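Local coordinates for prolyl-tRNA synthetase (Naegleria fowleri, PDB 6UYH), which probably joins proline to its cognate tRNA at the cost of ATP, as a class II aminoacyl-tRNA synthetase, at residues E24-V29 with V157-S162; S33-Y38 with K287-P292; K175-A180 with S239-Q244. One frame throughout, in Å; residues are numbered along the deposited sequence.

Interaction 1: residues E24-V29 with V157-S162; sequences EWYSQV and VPFIRS. With ANP (phosphoaminophosphonic acid-adenylate ester), chain C.
Tyr26 reaches Pro158 and Phe159 because its CG lies anti to the backbone N (chi1 -173°), which carries the ring from helix 22-32 to the loop 157-162. This loop follows strand 140-149 and precedes strand 164-174 of the class II synthetase core. It carries a classic beta bulge, with Ile160 and Arg161 both facing Val157. Tyr26 OH donates a hydrogen bond to Pro158 O at 2.8 Å. The carbonyl oxygen sits at the edge of the tyrosine ring, near its plane. The hydroxyl, however, stands 47° out of the carbonyl plane. Phe159 adds its own ring edge, with CD2 3.3 Å from Tyr26 OH. Beside this bond, Tyr26 CE2 packs on Pro158 CB at 3.9 Å. Ile280 and Met281 of helix 274-283 also touch the Tyr26 side chain. The far end of the loop holds the ATP analogue. Ser162 reads the adenine with its backbone: N donates to ANP N1, and O accepts from ANP N6. Arg161 turns to the gamma-phosphate and also forms salt bridges with Glu152 and the C-terminal carboxylate of Tyr513. Its NH1 donates an almost straight bond (174°) to ANP O2G at 3.1 Å.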
loop_
_atom_site.group_PDB
_atom_site.type_symbol
_atom_site.label_atom_id
_atom_site.label_comp_id
_atom_site.label_asym_id
_atom_site.label_seq_id
_atom_site.Cartn_x
_atom_site.Cartn_y
_atom_site.Cartn_z
ATOM N N GLU A 24 -15.576 23.091 13.157
ATOM C CA GLU A 24 -16.320 22.177 14.015
ATOM C C GLU A 24 -17.221 21.265 13.187
ATOM O O GLU A 24 -17.310 20.063 13.463
ATOM C CB GLU A 24 -17.122 22.967 15.051
ATOM C CG GLU A 24 -18.031 22.110 15.934
ATOM C CD GLU A 24 -17.289 21.078 16.780
ATOM O OE1 GLU A 24 -16.061 21.215 16.983
ATOM O OE2 GLU A 24 -17.952 20.122 17.249
ATOM N N TRP A 25 -17.875 21.817 12.157
ATOM C CA TRP A 25 -18.631 20.997 11.208
ATOM C C TRP A 25 -17.763 19.887 10.624
ATOM O O TRP A 25 -18.166 18.718 10.572
ATOM C CB TRP A 25 -19.195 21.870 10.075
ATOM C CG TRP A 25 -19.781 21.052 8.948
ATOM C CD1 TRP A 25 -21.065 20.575 8.861
ATOM C CD2 TRP A 25 -19.106 20.599 7.767
ATOM N NE1 TRP A 25 -21.228 19.862 7.695
ATOM C CE2 TRP A 25 -20.042 19.859 7.007
ATOM C CE3 TRP A 25 -17.803 20.764 7.264
ATOM C CZ2 TRP A 25 -19.716 19.266 5.789
ATOM C CZ3 TRP A 25 -17.477 20.171 6.045
ATOM C CH2 TRP A 25 -18.433 19.432 5.320
ATOM N N TYR A 26 -16.560 20.248 10.171
ATOM C CA TYR A 26 -15.665 19.286 9.541
ATOM C C TYR A 26 -15.285 18.181 10.508
ATOM O O TYR A 26 -15.311 16.991 10.158
ATOM C CB TYR A 26 -14.414 20.026 9.061
ATOM C CG TYR A 26 -13.415 19.249 8.242
ATOM C CD1 TYR A 26 -13.785 18.640 7.051
ATOM C CD2 TYR A 26 -12.079 19.177 8.635
ATOM C CE1 TYR A 26 -12.861 17.964 6.281
ATOM C CE2 TYR A 26 -11.133 18.504 7.860
ATOM C CZ TYR A 26 -11.532 17.903 6.686
ATOM O OH TYR A 26 -10.608 17.247 5.905
ATOM N N SER A 27 -14.951 18.554 11.740
ATOM C CA SER A 27 -14.619 17.551 12.741
ATOM C C SER A 27 -15.784 16.595 12.966
ATOM O O SER A 27 -15.590 15.374 13.010
ATOM C CB SER A 27 -14.218 18.237 14.042
ATOM O OG SER A 27 -13.935 17.274 15.037
ATOM N N GLN A 28 -17.002 17.129 13.080
ATOM C CA GLN A 28 -18.155 16.270 13.326
ATOM C C GLN A 28 -18.433 15.365 12.133
ATOM O O GLN A 28 -18.748 14.184 12.310
ATOM C CB GLN A 28 -19.380 17.115 13.675
ATOM C CG GLN A 28 -19.271 17.784 15.043
ATOM C CD GLN A 28 -20.609 18.254 15.576
ATOM O OE1 GLN A 28 -21.650 17.663 15.282
ATOM N NE2 GLN A 28 -20.591 19.332 16.354
ATOM N N VAL A 29 -18.284 15.884 10.909
ATOM C CA VAL A 29 -18.599 15.075 9.733
ATOM C C VAL A 29 -17.581 13.946 9.554
ATOM O O VAL A 29 -17.955 12.806 9.253
ATOM C CB VAL A 29 -18.699 15.961 8.474
ATOM C CG1 VAL A 29 -18.755 15.101 7.212
ATOM C CG2 VAL A 29 -19.937 16.857 8.551
ATOM N N VAL A 157 -4.424 19.851 9.809
ATOM C CA VAL A 157 -5.804 19.806 9.349
ATOM C C VAL A 157 -6.068 18.384 8.871
ATOM O O VAL A 157 -5.346 17.881 8.004
ATOM C CB VAL A 157 -6.092 20.814 8.221
ATOM C CG1 VAL A 157 -7.546 20.683 7.733
ATOM C CG2 VAL A 157 -5.812 22.247 8.690
ATOM N N PRO A 158 -7.056 17.677 9.421
ATOM C CA PRO A 158 -7.324 16.310 8.960
ATOM C C PRO A 158 -7.377 16.255 7.440
ATOM O O PRO A 158 -7.994 17.105 6.796
ATOM C CB PRO A 158 -8.681 15.984 9.597
ATOM C CG PRO A 158 -8.667 16.791 10.882
ATOM C CD PRO A 158 -7.974 18.098 10.500
ATOM N N PHE A 159 -6.658 15.278 6.877
ATOM C CA PHE A 159 -6.474 15.035 5.449
ATOM C C PHE A 159 -5.670 16.126 4.745
ATOM O O PHE A 159 -4.712 15.804 4.043
ATOM C CB PHE A 159 -7.812 14.849 4.719
ATOM C CG PHE A 159 -8.648 13.725 5.260
ATOM C CD1 PHE A 159 -8.188 12.410 5.229
ATOM C CD2 PHE A 159 -9.898 13.976 5.788
ATOM C CE1 PHE A 159 -8.962 11.368 5.736
ATOM C CE2 PHE A 159 -10.686 12.940 6.286
ATOM C CZ PHE A 159 -10.215 11.630 6.254
ATOM N N ILE A 160 -6.029 17.407 4.930
ATOM C CA ILE A 160 -5.411 18.472 4.136
ATOM C C ILE A 160 -3.941 18.644 4.486
ATOM O O ILE A 160 -3.105 18.900 3.604
ATOM C CB ILE A 160 -6.160 19.802 4.335
ATOM C CG1 ILE A 160 -7.631 19.665 3.939
ATOM C CG2 ILE A 160 -5.458 20.919 3.545
ATOM C CD1 ILE A 160 -7.855 19.416 2.456
ATOM N N ARG A 161 -3.609 18.585 5.780
ATOM C CA ARG A 161 -2.248 18.875 6.239
ATOM C C ARG A 161 -1.993 18.039 7.493
ATOM O O ARG A 161 -2.298 18.466 8.607
ATOM C CB ARG A 161 -2.048 20.359 6.519
ATOM C CG ARG A 161 -0.578 20.696 6.827
ATOM C CD ARG A 161 -0.347 22.180 7.071
ATOM N NE ARG A 161 -0.729 22.965 5.901
ATOM C CZ ARG A 161 -0.052 22.981 4.756
ATOM N NH1 ARG A 161 1.058 22.262 4.625
ATOM N NH2 ARG A 161 -0.486 23.716 3.738
ATOM N N SER A 162 -1.431 16.849 7.298
ATOM C CA SER A 162 -1.132 15.966 8.417
ATOM C C SER A 162 0.371 15.729 8.483
ATOM O O SER A 162 1.086 15.895 7.491
ATOM C CB SER A 162 -1.920 14.645 8.316
ATOM O OG SER A 162 -1.693 13.945 7.098
HETATM P PG ANP C . 1.996 22.717 0.741
HETATM O O1G ANP C . 2.009 24.166 0.599
HETATM O O2G ANP C . 2.820 22.339 2.043
HETATM O O3G ANP C . 0.480 22.293 0.852
HETATM P PB ANP C . 4.097 21.203 -0.768
HETATM O O1B ANP C . 4.979 21.926 -1.671
HETATM O O2B ANP C . 4.802 21.021 0.610
HETATM N N3B ANP C . 2.646 21.952 -0.559
HETATM P PA ANP C . 4.542 18.726 -2.195
HETATM O O1A ANP C . 4.833 19.209 -3.562
HETATM O O2A ANP C . 5.804 18.397 -1.469
HETATM O O3A ANP C . 3.751 19.799 -1.330
HETATM O "O5'" ANP C . 3.572 17.445 -2.099
HETATM C "C5'" ANP C . 2.788 16.847 -3.158
HETATM C "C4'" ANP C . 1.338 17.008 -2.784
HETATM O "O4'" ANP C . 1.095 16.405 -1.494
HETATM C "C3'" ANP C . 0.922 18.461 -2.615
HETATM O "O3'" ANP C . 0.562 19.028 -3.869
HETATM C "C2'" ANP C . -0.271 18.360 -1.663
HETATM O "O2'" ANP C . -1.478 18.197 -2.397
HETATM C "C1'" ANP C . 0.076 17.121 -0.814
HETATM N N9 ANP C . 0.556 17.442 0.524
HETATM C C8 ANP C . 1.627 18.232 0.854
HETATM N N7 ANP C . 1.836 18.344 2.143
HETATM C C5 ANP C . 0.829 17.569 2.706
HETATM C C6 ANP C . 0.495 17.274 4.039
HETATM N N6 ANP C . 1.196 17.693 5.096
HETATM N N1 ANP C . -0.590 16.496 4.254
HETATM C C2 ANP C . -1.266 16.029 3.200
HETATM N N3 ANP C . -1.034 16.225 1.901
HETATM C C4 ANP C . 0.032 17.012 1.719
#

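Interaction 2: residues S33-Y38 with K287-P292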
loop_
_atom_site.group_PDB
_atom_site.type_symbol
_atom_site.label_atom_id
_atom_site.label_comp_id
_atom_site.label_asym_id
_atom_site.label_seq_id
_atom_site.Cartn_x
_atom_site.Cartn_y
_atom_site.Cartn_z
ATOM N N SER A 33 -19.243 10.187 10.545
ATOM C CA SER A 33 -19.387 9.337 9.376
ATOM C C SER A 33 -18.545 8.076 9.449
ATOM O O SER A 33 -18.606 7.272 8.515
ATOM C CB SER A 33 -18.989 10.094 8.122
ATOM O OG SER A 33 -17.595 10.394 8.140
ATOM N N GLU A 34 -17.756 7.905 10.519
ATOM C CA GLU A 34 -16.792 6.803 10.656
ATOM C C GLU A 34 -15.692 6.862 9.595
ATOM O O GLU A 34 -15.130 5.839 9.199
ATOM C CB GLU A 34 -17.497 5.434 10.654
ATOM C CG GLU A 34 -18.528 5.305 11.778
ATOM C CD GLU A 34 -19.153 3.926 11.891
ATOM O OE1 GLU A 34 -18.717 2.991 11.186
ATOM O OE2 GLU A 34 -20.085 3.780 12.705
ATOM N N PHE A 35 -15.341 8.065 9.135
ATOM C CA PHE A 35 -14.208 8.182 8.223
ATOM C C PHE A 35 -12.885 8.206 8.977
ATOM O O PHE A 35 -11.921 7.533 8.584
ATOM C CB PHE A 35 -14.346 9.446 7.360
ATOM C CG PHE A 35 -14.691 9.165 5.919
ATOM C CD1 PHE A 35 -13.934 9.729 4.886
ATOM C CD2 PHE A 35 -15.762 8.333 5.599
ATOM C CE1 PHE A 35 -14.240 9.459 3.562
ATOM C CE2 PHE A 35 -16.079 8.057 4.279
ATOM C CZ PHE A 35 -15.315 8.630 3.254
ATOM N N LEU A 36 -12.826 8.951 10.072
ATOM C CA LEU A 36 -11.554 9.308 10.678
ATOM C C LEU A 36 -11.694 9.313 12.191
ATOM O O LEU A 36 -12.771 9.583 12.730
ATOM C CB LEU A 36 -11.089 10.684 10.169
ATOM C CG LEU A 36 -9.767 11.274 10.667
ATOM C CD1 LEU A 36 -9.135 12.141 9.571
ATOM C CD2 LEU A 36 -9.993 12.110 11.923
ATOM N N ASP A 37 -10.603 9.002 12.879
ATOM C CA ASP A 37 -10.534 9.279 14.304
ATOM C C ASP A 37 -9.255 10.035 14.625
ATOM O O ASP A 37 -8.264 9.952 13.898
ATOM C CB ASP A 37 -10.610 8.023 15.153
ATOM C CG ASP A 37 -11.631 8.152 16.261
ATOM O OD1 ASP A 37 -11.900 9.304 16.685
ATOM O OD2 ASP A 37 -12.173 7.120 16.694
ATOM N N TYR A 38 -9.314 10.812 15.704
ATOM C CA TYR A 38 -8.147 11.503 16.227
ATOM C C TYR A 38 -7.238 10.543 16.998
ATOM O O TYR A 38 -7.636 9.444 17.389
ATOM C CB TYR A 38 -8.593 12.659 17.120
ATOM C CG TYR A 38 -9.366 13.688 16.338
ATOM C CD1 TYR A 38 -8.719 14.509 15.433
ATOM C CD2 TYR A 38 -10.746 13.813 16.472
ATOM C CE1 TYR A 38 -9.410 15.456 14.704
ATOM C CE2 TYR A 38 -11.451 14.757 15.738
ATOM C CZ TYR A 38 -10.774 15.569 14.852
ATOM O OH TYR A 38 -11.444 16.523 14.115
ATOM N N LYS A 287 -26.208 17.277 6.758
ATOM C CA LYS A 287 -26.594 15.933 7.163
ATOM C C LYS A 287 -25.404 14.990 7.247
ATOM O O LYS A 287 -25.563 13.861 7.716
ATOM C CB LYS A 287 -27.638 15.359 6.198
ATOM C CG LYS A 287 -28.968 16.105 6.185
ATOM C CD LYS A 287 -29.883 15.549 5.103
ATOM C CE LYS A 287 -31.196 16.315 5.019
ATOM N NZ LYS A 287 -31.997 16.175 6.262
ATOM N N GLY A 288 -24.221 15.427 6.816
ATOM C CA GLY A 288 -23.027 14.617 6.935
ATOM C C GLY A 288 -22.282 14.424 5.633
ATOM O O GLY A 288 -22.223 15.327 4.795
ATOM N N MET A 289 -21.706 13.239 5.457
ATOM C CA MET A 289 -20.916 12.925 4.281
ATOM C C MET A 289 -21.795 12.851 3.033
ATOM O O MET A 289 -22.953 12.446 3.095
ATOM C CB MET A 289 -20.194 11.593 4.501
ATOM C CG MET A 289 -19.207 11.212 3.426
ATOM S SD MET A 289 -17.727 12.230 3.442
ATOM C CE MET A 289 -17.047 11.828 5.050
ATOM N N VAL A 290 -21.219 13.223 1.885
ATOM C CA VAL A 290 -21.860 13.036 0.580
ATOM C C VAL A 290 -20.807 12.424 -0.335
ATOM O O VAL A 290 -19.890 13.122 -0.786
ATOM C CB VAL A 290 -22.415 14.339 -0.013
ATOM C CG1 VAL A 290 -23.115 14.059 -1.348
ATOM C CG2 VAL A 290 -23.402 15.009 0.948
ATOM N N LEU A 291 -20.928 11.104 -0.612
ATOM C CA LEU A 291 -19.841 10.409 -1.308
ATOM C C LEU A 291 -20.068 10.396 -2.816
ATOM O O LEU A 291 -21.124 9.949 -3.273
ATOM C CB LEU A 291 -19.718 8.973 -0.809
ATOM C CG LEU A 291 -19.242 8.822 0.635
ATOM C CD1 LEU A 291 -19.561 7.427 1.187
ATOM C CD2 LEU A 291 -17.754 9.120 0.714
ATOM N N PRO A 292 -19.102 10.842 -3.616
ATOM C CA PRO A 292 -19.171 10.611 -5.058
ATOM C C PRO A 292 -19.280 9.122 -5.330
ATOM O O PRO A 292 -18.540 8.329 -4.728
ATOM C CB PRO A 292 -17.835 11.175 -5.578
ATOM C CG PRO A 292 -17.307 12.042 -4.472
ATOM C CD PRO A 292 -17.810 11.409 -3.205
#
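Met289 CE rests over the centre of one face of the Phe35 ring, a CH-pi and Met-aromatic contact. The methyl carbon is 3.6 Å from the ring centroid and only 9° off the normal. Met289 SD lies over the same face, farther up at 4.5 Å from the centroid. Two bends put them there: the methionine chain turns at chi2 (71°) and again at chi3 (63°). A second conformer of Met289 is also present, so this placement describes one of two. Ser33 OG lies 3.5 Å from the same methyl carbon, Met289 CE. Leu291 brings CD2 obliquely to the end of the ring, 3.6 Å from Phe35 CZ. Farther out, Met279 and Ile280 of helix 274-283 and Val54 of helix 49-67 also touch Phe35. Backbone bonds to Leu352 and Gly354 hold Met289 and Leu291 in place. The ring itself follows the end of helix 22-32, where Glu34 takes positive phi in a Schellman motif. The contact thus joins this helix end to the linker between helix 274-283 and strand 300-304. At that helix end, Ser33 OG is hydrogen-bonded to Val29 O, one turn back.

Interaction 3: residues K175-A180 with S239-Q244; sequences KSKEEA and SHHLGQ. With HFG (7-bromo-6-chloro-3-{3-[(2R,3S)-3-hydroxypiperidin-2-yl]-2-oxopropyl}quinazolin-4(3H)-one), chain D.
This is a small helix-on-sheet contact, in which the first turn of helix 177-198 packs against the end of strand 232-243 in the class II synthetase core. His241 carries the strand's side of it. Its CG is anti to the backbone N (chi1 179°), and the imidazole reaches the first helical turn. Ala180 CB meets the ring obliquely, 3.6 Å from His241 CE1. Lys177 crosses the histidine at about a right angle, and its CG comes within 3.8 Å of His241 NE2. The lysine is extended until chi4, where it bends, and its NZ forms a salt bridge with Asp181 one turn on. The start of the helix is capped by Ser176, whose OG accepts a weak bond of 3.4 Å from Glu179 N. One face of the imidazole is covered by its own strand, with Gly243 N 3.4 Å above the ring plane. Here the strand has a classic beta bulge, Leu242 and Gly243 both facing Gln266. The neighbouring His240 belongs to the halofuginone pocket. Its NE2 donates to HFG O7', the piperidine hydroxyl, at 2.8 Å and 157°, while its ND1 bonds to Thr220. His241 ND1 bonds to Asn267 OD1, and Asn267 ND2 in turn bonds to Ala180 O. One asparagine therefore ties the imidazole and the helix backbone together. Lys177 NZ lies 4.4 Å from His241 NE2, so its charge would probably disfavour protonation of the histidine, though the nearby Asp181 should offset part of that effect.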
loop_
_atom_site.group_PDB
_atom_site.type_symbol
_atom_site.label_atom_id
_atom_site.label_comp_id
_atom_site.label_asym_id
_atom_site.label_seq_id
_atom_site.Cartn_x
_atom_site.Cartn_y
_atom_site.Cartn_z
ATOM N N LYS A 175 15.594 10.850 -22.043
ATOM C CA LYS A 175 16.744 11.300 -22.815
ATOM C C LYS A 175 16.582 12.721 -23.342
ATOM O O LYS A 175 17.587 13.354 -23.673
ATOM C CB LYS A 175 17.009 10.341 -23.981
ATOM C CG LYS A 175 15.959 10.378 -25.078
ATOM C CD LYS A 175 16.294 9.388 -26.193
ATOM C CE LYS A 175 15.230 9.392 -27.281
ATOM N NZ LYS A 175 15.438 8.297 -28.271
ATOM N N SER A 176 15.358 13.250 -23.404
ATOM C CA SER A 176 15.133 14.557 -24.007
ATOM C C SER A 176 14.125 15.358 -23.197
ATOM O O SER A 176 13.320 14.808 -22.438
ATOM C CB SER A 176 14.632 14.433 -25.448
ATOM O OG SER A 176 13.342 13.850 -25.469
ATOM N N LYS A 177 14.166 16.678 -23.392
ATOM C CA LYS A 177 13.229 17.560 -22.704
ATOM C C LYS A 177 11.816 17.397 -23.248
ATOM O O LYS A 177 10.842 17.468 -22.489
ATOM C CB LYS A 177 13.679 19.016 -22.836
ATOM C CG LYS A 177 12.835 19.996 -22.022
ATOM C CD LYS A 177 13.219 21.447 -22.284
ATOM C CE LYS A 177 12.541 22.386 -21.288
ATOM N NZ LYS A 177 11.055 22.463 -21.439
ATOM N N GLU A 178 11.684 17.199 -24.561
ATOM C CA GLU A 178 10.363 17.043 -25.158
ATOM C C GLU A 178 9.612 15.883 -24.518
ATOM O O GLU A 178 8.437 16.014 -24.156
ATOM C CB GLU A 178 10.489 16.850 -26.671
ATOM N N GLU A 179 10.282 14.738 -24.350
ATOM C CA GLU A 179 9.635 13.604 -23.697
ATOM C C GLU A 179 9.223 13.951 -22.275
ATOM O O GLU A 179 8.127 13.589 -21.828
ATOM C CB GLU A 179 10.563 12.390 -23.681
ATOM C CG GLU A 179 10.872 11.811 -25.046
ATOM C CD GLU A 179 11.766 10.583 -24.966
ATOM O OE1 GLU A 179 11.639 9.803 -24.000
ATOM O OE2 GLU A 179 12.601 10.403 -25.872
ATOM N N ALA A 180 10.100 14.635 -21.541
ATOM C CA ALA A 180 9.800 14.966 -20.155
ATOM C C ALA A 180 8.641 15.958 -20.074
ATOM O O ALA A 180 7.686 15.745 -19.319
ATOM C CB ALA A 180 11.052 15.511 -19.471
ATOM N N SER A 239 2.939 18.426 -10.389
ATOM C CA SER A 239 3.719 17.723 -11.408
ATOM C C SER A 239 4.846 18.638 -11.887
ATOM O O SER A 239 4.585 19.682 -12.495
ATOM C CB SER A 239 2.817 17.282 -12.563
ATOM O OG SER A 239 3.534 16.529 -13.524
ATOM N N HIS A 240 6.090 18.251 -11.598
ATOM C CA HIS A 240 7.279 19.066 -11.837
ATOM C C HIS A 240 8.038 18.581 -13.058
ATOM O O HIS A 240 8.240 17.376 -13.224
ATOM C CB HIS A 240 8.272 18.987 -10.673
ATOM C CG HIS A 240 7.694 19.273 -9.329
ATOM N ND1 HIS A 240 7.382 20.548 -8.911
ATOM C CD2 HIS A 240 7.421 18.455 -8.287
ATOM C CE1 HIS A 240 6.914 20.500 -7.679
ATOM N NE2 HIS A 240 6.933 19.241 -7.275
ATOM N N HIS A 241 8.538 19.522 -13.860
ATOM C CA HIS A 241 9.681 19.247 -14.720
ATOM C C HIS A 241 10.946 19.664 -13.975
ATOM O O HIS A 241 11.112 20.839 -13.626
ATOM C CB HIS A 241 9.577 19.971 -16.059
ATOM C CG HIS A 241 10.757 19.732 -16.957
ATOM N ND1 HIS A 241 11.215 18.466 -17.260
ATOM C CD2 HIS A 241 11.580 20.592 -17.599
ATOM C CE1 HIS A 241 12.268 18.556 -18.052
ATOM N NE2 HIS A 241 12.511 19.837 -18.276
ATOM N N LEU A 242 11.822 18.701 -13.708
ATOM C CA LEU A 242 13.036 18.962 -12.948
ATOM C C LEU A 242 14.210 19.329 -13.844
ATOM O O LEU A 242 15.276 19.695 -13.334
ATOM C CB LEU A 242 13.382 17.740 -12.078
ATOM C CG LEU A 242 12.296 17.201 -11.133
ATOM C CD1 LEU A 242 12.777 15.910 -10.453
ATOM C CD2 LEU A 242 11.898 18.245 -10.087
ATOM N N GLY A 243 14.022 19.283 -15.160
ATOM C CA GLY A 243 15.106 19.550 -16.080
ATOM C C GLY A 243 16.258 18.609 -15.821
ATOM O O GLY A 243 16.075 17.406 -15.601
ATOM N N GLN A 244 17.467 19.169 -15.823
ATOM C CA GLN A 244 18.679 18.439 -15.482
ATOM C C GLN A 244 19.219 18.846 -14.115
ATOM O O GLN A 244 20.383 18.576 -13.803
ATOM C CB GLN A 244 19.735 18.646 -16.567
ATOM C CG GLN A 244 19.301 18.139 -17.940
ATOM C CD GLN A 244 20.252 18.546 -19.046
ATOM O OE1 GLN A 244 20.758 19.667 -19.058
ATOM N NE2 GLN A 244 20.506 17.632 -19.981
HETATM O "O4'" HFG D . 8.416 16.878 -2.186
HETATM C C21 HFG D . 8.639 17.835 -2.897
HETATM C "C3'" HFG D . 8.778 17.702 -4.396
HETATM C "C2'" HFG D . 8.045 16.512 -5.031
HETATM N "N1'" HFG D . 8.613 15.219 -4.626
HETATM C "C6'" HFG D . 8.003 14.101 -5.355
HETATM C "C5'" HFG D . 6.515 14.030 -5.139
HETATM C "C4'" HFG D . 5.860 15.372 -5.479
HETATM C C39 HFG D . 6.543 16.511 -4.745
HETATM O "O7'" HFG D . 5.966 17.757 -5.148
HETATM C "C1'" HFG D . 8.815 19.243 -2.307
HETATM N N3 HFG D . 9.194 19.200 -0.897
HETATM C C4 HFG D . 10.463 18.733 -0.581
HETATM O O11 HFG D . 11.252 18.415 -1.452
HETATM C C10 HFG D . 10.714 18.630 0.862
HETATM C C5 HFG D . 11.951 18.190 1.329
HETATM C C2 HFG D . 8.285 19.535 0.070
HETATM N N1 HFG D . 8.459 19.444 1.340
HETATM C C9 HFG D . 9.699 18.962 1.762
HETATM C C8 HFG D . 9.907 18.796 3.131
HETATM C C7 HFG D . 11.134 18.330 3.576
HETATM BR BR1 HFG D . 11.346 18.016 5.431
HETATM C C6 HFG D . 12.154 18.060 2.689
HETATM CL CL1 HFG D . 13.735 17.604 3.251
#

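From the N terminus, helix 22-32 leads straight into residues 33-38. Interaction 1 opens on the helix and closes at the ATP-site loop 157-162. Interaction 2 opens just after the helix, at 33-38, and closes at 287-292, the linker between helix 274-283 and strand 300-304, so the two cross. Together they tie the N-terminal helix and what follows it to the ATP-site loop and this linker. Ser27 OG and Tyr38 OH lie 2.8 Å apart, a probable hydrogen bond. Interaction 3 opens at 175-180, after interaction 1 has closed, and is nested within the loop closed by interaction 2. Across the chain's centre, it joins helix 177-198 to strand 232-243.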